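Local coordinates for Lmo1076 protein (Listeria monocytogenes serovar 1/2a, PDB 5JQC) that is a putative secreted autolysin, probably with amidase activity in cell-wall turnover, seen here as its stretch of three SH3-like GW repeat modules, at residues S204-T209 and K232-A237; K146-G151 and Y158-V163. All coordinates share one frame; numbering follows the deposited sequence.

Interaction 1 (S204-T209 and K232-A237); sequences SGVYNT and KQAKTA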
# COMPACT_ATOMS: atom_id res chain seq x y z
N SER A 204 -23.33 18.26 -5.93
CA SER A 204 -23.51 18.81 -4.58
C SER A 204 -22.19 19.29 -3.97
O SER A 204 -22.20 20.22 -3.14
CB SER A 204 -24.15 17.77 -3.68
OG SER A 204 -23.25 16.72 -3.41
N GLY A 205 -21.07 18.67 -4.32
CA GLY A 205 -19.75 19.14 -3.91
C GLY A 205 -18.84 19.31 -5.12
O GLY A 205 -19.25 19.06 -6.26
N VAL A 206 -17.62 19.76 -4.85
CA VAL A 206 -16.64 19.85 -5.93
C VAL A 206 -16.47 18.47 -6.54
O VAL A 206 -16.38 17.47 -5.81
CB VAL A 206 -15.31 20.40 -5.42
CG1 VAL A 206 -14.27 20.41 -6.53
CG2 VAL A 206 -15.49 21.82 -4.81
N TYR A 207 -16.42 18.40 -7.88
CA TYR A 207 -16.62 17.12 -8.56
C TYR A 207 -15.55 16.10 -8.19
O TYR A 207 -14.34 16.37 -8.30
CB TYR A 207 -16.64 17.33 -10.08
CG TYR A 207 -16.66 16.02 -10.87
CD1 TYR A 207 -17.83 15.27 -10.99
CD2 TYR A 207 -15.51 15.54 -11.48
CE1 TYR A 207 -17.85 14.07 -11.71
CE2 TYR A 207 -15.51 14.34 -12.19
CZ TYR A 207 -16.68 13.61 -12.30
OH TYR A 207 -16.68 12.44 -13.01
N ASN A 208 -16.01 14.94 -7.72
CA ASN A 208 -15.18 13.76 -7.47
C ASN A 208 -14.23 13.96 -6.29
O ASN A 208 -13.14 13.37 -6.23
CB ASN A 208 -14.40 13.34 -8.72
CG ASN A 208 -13.94 11.90 -8.65
OD1 ASN A 208 -12.76 11.60 -8.87
ND2 ASN A 208 -14.85 11.00 -8.34
N THR A 209 -14.65 14.78 -5.32
CA THR A 209 -13.87 14.98 -4.11
C THR A 209 -14.42 14.20 -2.92
O THR A 209 -13.78 14.18 -1.86
CB THR A 209 -13.78 16.48 -3.80
OG1 THR A 209 -15.10 17.00 -3.62
CG2 THR A 209 -13.15 17.24 -4.96
N LYS A 232 -18.25 30.61 -5.18
CA LYS A 232 -17.00 29.93 -4.87
C LYS A 232 -16.40 29.36 -6.14
O LYS A 232 -17.13 29.00 -7.07
CB LYS A 232 -17.17 28.79 -3.86
CG LYS A 232 -17.57 29.22 -2.46
CD LYS A 232 -17.03 28.26 -1.40
CE LYS A 232 -18.12 27.40 -0.77
NZ LYS A 232 -19.21 28.24 -0.21
N GLN A 233 -15.08 29.25 -6.16
CA GLN A 233 -14.38 28.50 -7.20
C GLN A 233 -13.42 27.51 -6.56
O GLN A 233 -12.84 27.76 -5.49
CB GLN A 233 -13.62 29.41 -8.16
CG GLN A 233 -12.30 29.92 -7.61
CD GLN A 233 -11.54 30.76 -8.60
OE1 GLN A 233 -11.79 30.69 -9.81
NE2 GLN A 233 -10.61 31.56 -8.10
N ALA A 234 -13.25 26.37 -7.23
CA ALA A 234 -12.39 25.29 -6.76
C ALA A 234 -11.69 24.65 -7.95
O ALA A 234 -12.27 24.52 -9.03
CB ALA A 234 -13.20 24.24 -5.98
N LYS A 235 -10.43 24.26 -7.75
CA LYS A 235 -9.69 23.57 -8.80
C LYS A 235 -9.25 22.20 -8.31
O LYS A 235 -8.67 22.08 -7.22
CB LYS A 235 -8.46 24.40 -9.24
CG LYS A 235 -7.73 23.82 -10.45
CD LYS A 235 -6.70 24.80 -11.02
CE LYS A 235 -5.79 25.44 -9.93
NZ LYS A 235 -4.64 24.58 -9.45
N THR A 236 -9.58 21.16 -9.09
CA THR A 236 -8.97 19.84 -8.95
C THR A 236 -8.19 19.50 -10.21
O THR A 236 -8.28 20.19 -11.24
CB THR A 236 -10.01 18.73 -8.71
OG1 THR A 236 -10.82 18.59 -9.89
CG2 THR A 236 -10.87 19.01 -7.52
N ALA A 237 -7.44 18.40 -10.13
CA ALA A 237 -6.71 17.89 -11.28
C ALA A 237 -7.59 17.76 -12.52
O ALA A 237 -7.09 17.92 -13.64
CB ALA A 237 -6.10 16.53 -10.92

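Interaction 2 (K146-G151 and Y158-V163); sequences KIIKQG and YYQFQV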
# COMPACT_ATOMS: atom_id res chain seq x y z
N LYS A 146 -9.46 6.07 4.39
CA LYS A 146 -8.28 6.91 4.30
C LYS A 146 -7.09 6.02 3.96
O LYS A 146 -6.83 5.03 4.65
CB LYS A 146 -8.05 7.67 5.60
CG LYS A 146 -6.95 8.70 5.49
CD LYS A 146 -6.68 9.39 6.82
CE LYS A 146 -5.51 10.35 6.69
NZ LYS A 146 -5.03 10.81 8.01
N ILE A 147 -6.38 6.38 2.89
CA ILE A 147 -5.23 5.62 2.43
C ILE A 147 -3.97 6.27 3.01
O ILE A 147 -3.70 7.44 2.75
CB ILE A 147 -5.19 5.60 0.90
CG1 ILE A 147 -6.32 4.71 0.36
CG2 ILE A 147 -3.81 5.18 0.41
CD1 ILE A 147 -6.98 5.23 -0.92
N ILE A 148 -3.22 5.51 3.81
CA ILE A 148 -2.12 6.08 4.59
C ILE A 148 -0.74 5.56 4.18
O ILE A 148 0.27 6.14 4.60
CB ILE A 148 -2.33 5.84 6.10
CG1 ILE A 148 -2.18 4.36 6.40
CG2 ILE A 148 -3.71 6.34 6.52
CD1 ILE A 148 -2.58 3.97 7.80
N LYS A 149 -0.66 4.51 3.37
CA LYS A 149 0.64 3.97 2.99
C LYS A 149 0.45 3.10 1.76
O LYS A 149 -0.62 2.52 1.55
CB LYS A 149 1.23 3.15 4.14
CG LYS A 149 2.73 3.09 4.18
CD LYS A 149 3.14 2.05 5.22
CE LYS A 149 4.58 2.23 5.64
NZ LYS A 149 4.86 1.45 6.87
N GLN A 150 1.51 3.00 0.95
CA GLN A 150 1.51 2.06 -0.17
C GLN A 150 2.78 1.23 -0.15
O GLN A 150 3.78 1.59 0.47
CB GLN A 150 1.39 2.77 -1.52
CG GLN A 150 2.57 3.61 -1.92
CD GLN A 150 2.50 4.02 -3.37
OE1 GLN A 150 1.47 4.47 -3.84
NE2 GLN A 150 3.60 3.84 -4.10
N GLY A 151 2.71 0.10 -0.85
CA GLY A 151 3.85 -0.77 -1.06
C GLY A 151 3.56 -1.66 -2.24
O GLY A 151 2.40 -1.99 -2.50
N TYR A 158 -0.43 -2.15 -3.16
CA TYR A 158 -1.30 -2.41 -2.04
C TYR A 158 -1.37 -1.18 -1.15
O TYR A 158 -0.33 -0.65 -0.74
CB TYR A 158 -0.78 -3.59 -1.23
CG TYR A 158 -0.85 -4.88 -2.00
CD1 TYR A 158 -2.04 -5.59 -2.07
CD2 TYR A 158 0.25 -5.37 -2.70
CE1 TYR A 158 -2.14 -6.75 -2.79
CE2 TYR A 158 0.16 -6.56 -3.43
CZ TYR A 158 -1.05 -7.24 -3.46
OH TYR A 158 -1.17 -8.40 -4.18
N TYR A 159 -2.58 -0.73 -0.85
CA TYR A 159 -2.80 0.42 0.02
C TYR A 159 -3.08 -0.05 1.44
O TYR A 159 -3.92 -0.94 1.64
CB TYR A 159 -3.98 1.25 -0.44
CG TYR A 159 -3.72 2.09 -1.63
CD1 TYR A 159 -2.43 2.43 -1.99
CD2 TYR A 159 -4.77 2.55 -2.39
CE1 TYR A 159 -2.20 3.22 -3.10
CE2 TYR A 159 -4.56 3.33 -3.49
CZ TYR A 159 -3.27 3.67 -3.85
OH TYR A 159 -3.07 4.46 -4.96
N GLN A 160 -2.43 0.58 2.41
CA GLN A 160 -2.86 0.45 3.79
C GLN A 160 -3.92 1.52 4.05
O GLN A 160 -3.75 2.67 3.64
CB GLN A 160 -1.67 0.61 4.74
CG GLN A 160 -2.01 0.22 6.16
CD GLN A 160 -0.88 0.45 7.11
OE1 GLN A 160 -0.10 1.39 6.95
NE2 GLN A 160 -0.76 -0.41 8.12
N PHE A 161 -5.01 1.14 4.71
CA PHE A 161 -6.18 2.01 4.74
C PHE A 161 -6.91 1.93 6.08
O PHE A 161 -6.83 0.93 6.81
CB PHE A 161 -7.16 1.66 3.62
CG PHE A 161 -7.89 0.36 3.85
CD1 PHE A 161 -7.27 -0.85 3.63
CD2 PHE A 161 -9.19 0.35 4.33
CE1 PHE A 161 -7.92 -2.03 3.87
CE2 PHE A 161 -9.84 -0.82 4.56
CZ PHE A 161 -9.21 -2.02 4.33
N GLN A 162 -7.66 2.99 6.36
CA GLN A 162 -8.45 3.11 7.58
C GLN A 162 -9.92 3.32 7.24
O GLN A 162 -10.24 4.01 6.26
CB GLN A 162 -7.97 4.28 8.43
CG GLN A 162 -6.48 4.25 8.70
CD GLN A 162 -6.03 5.43 9.55
OE1 GLN A 162 -6.27 6.59 9.21
NE2 GLN A 162 -5.36 5.14 10.66
N VAL A 163 -10.80 2.73 8.05
CA VAL A 163 -12.24 2.95 7.98
C VAL A 163 -12.72 3.33 9.38
O VAL A 163 -12.48 2.59 10.35
CB VAL A 163 -13.00 1.72 7.44
CG1 VAL A 163 -14.51 1.96 7.38
CG2 VAL A 163 -12.49 1.33 6.06

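Interaction 1 (S204-T209 and K232-A237)
V206 sets both of its methyl groups against the strand that ends at T236, and no hydrogen bond joins the two segments. Its CG2 meets A234 CB at 3.5 Å, the closest approach of the contact. V206 CG1 lies anti to the backbone N (chi1 176°) and stands 3.8 Å from T236 CG2, on the next inward-facing residue. The V206 and T236 side chains pass each other in opposite directions. The T236 methyl has a second neighbour in T209 CG2, 3.9 Å away, so it touches the first and the last residue of one turn.

That turn is a type II beta turn from V206 to T209. V206 O takes the backbone bond from T209 N at 3.2 Å and a second, shorter one from T209 OG1 at 2.6 Å, the two donors coming from the same face of the carbonyl plane. With T209 OG1 spent on the turn, its CG2 is the branch that meets the strand. In T236 the roles divide likewise: CG2 faces the loop while OG1 is hydrogen-bonded to W241 NE1. Around the contact, W253 of strand 249-255 touches both V206 and A234, and W241 packs on V206 and meets the ring of Y207.

Strand 226-236 turns A234 and T236 inward and K235 outward, the alternation of a beta strand with one buried face. The loop between strands 201-202 and 218-219, laid over the inner face of strand 226-236, is consistent with the SH3-like barrel expected of a GW module.

Interaction 2 (K146-G151 and Y158-V163)
K146 and Q162 pair at one end of an antiparallel beta hairpin formed by strands 144-153 and 156-163 of the middle GW module, an SH3-like fold. Their backbones exchange two bonds: K146 N gives to Q162 O at 2.9 Å, and Q162 N gives to K146 O at 2.8 Å. G151 and Y158 form the same reciprocal pair at the other end. Between them the register slips by one residue in a beta bulge. Q160 is bonded to two successive residues there, its O accepting from I148 N (2.9 Å, N-H...O 169°) and its N giving to K149 O at 2.8 Å. Several carbonyls take a CA-H...O contact as well, the shortest from F161 CA to K146 O at 3.1 Å.

Two glutamine amides find partners beyond the two segments: Q162 NE2 bonds to T167 OG1, and Q150 NE2 to N102 O. On the face carrying Q160 and Q162, I148 turns CG2 to the Q162 amide, crossing that side chain at about a right angle, and CD1 to the Q160 amide.

On the other face, I147 and Q150 share the Y159 ring, which also meets F176 edge-to-face. Q150 CB lies at the edge of the ring, in its plane. I147 CG2, anti to the backbone N, sits over one face of the Y159 ring toward CG in a CH-pi contact, 3.9 Å from the ring centroid and 19° off the normal.

How the interactions relate
Interaction 2 comes first along the chain and closes before interaction 1 opens; each lies in a different GW module, the second and the third. Their centres are about 23 Å apart and their nearest atoms about 11 Å, so the two do not touch. They use corresponding strands differently. Interaction 2 joins the neighbouring antiparallel strands 144-153 and 156-163 within one sheet, whereas interaction 1 lays the loop after strand 201-202 on strand 226-236, whose hairpin partner is 239-246. Each contact lies wholly within its own module, the sheet pairing of one and the loop-to-strand packing of the next, in a chain whose folded units follow one another in series.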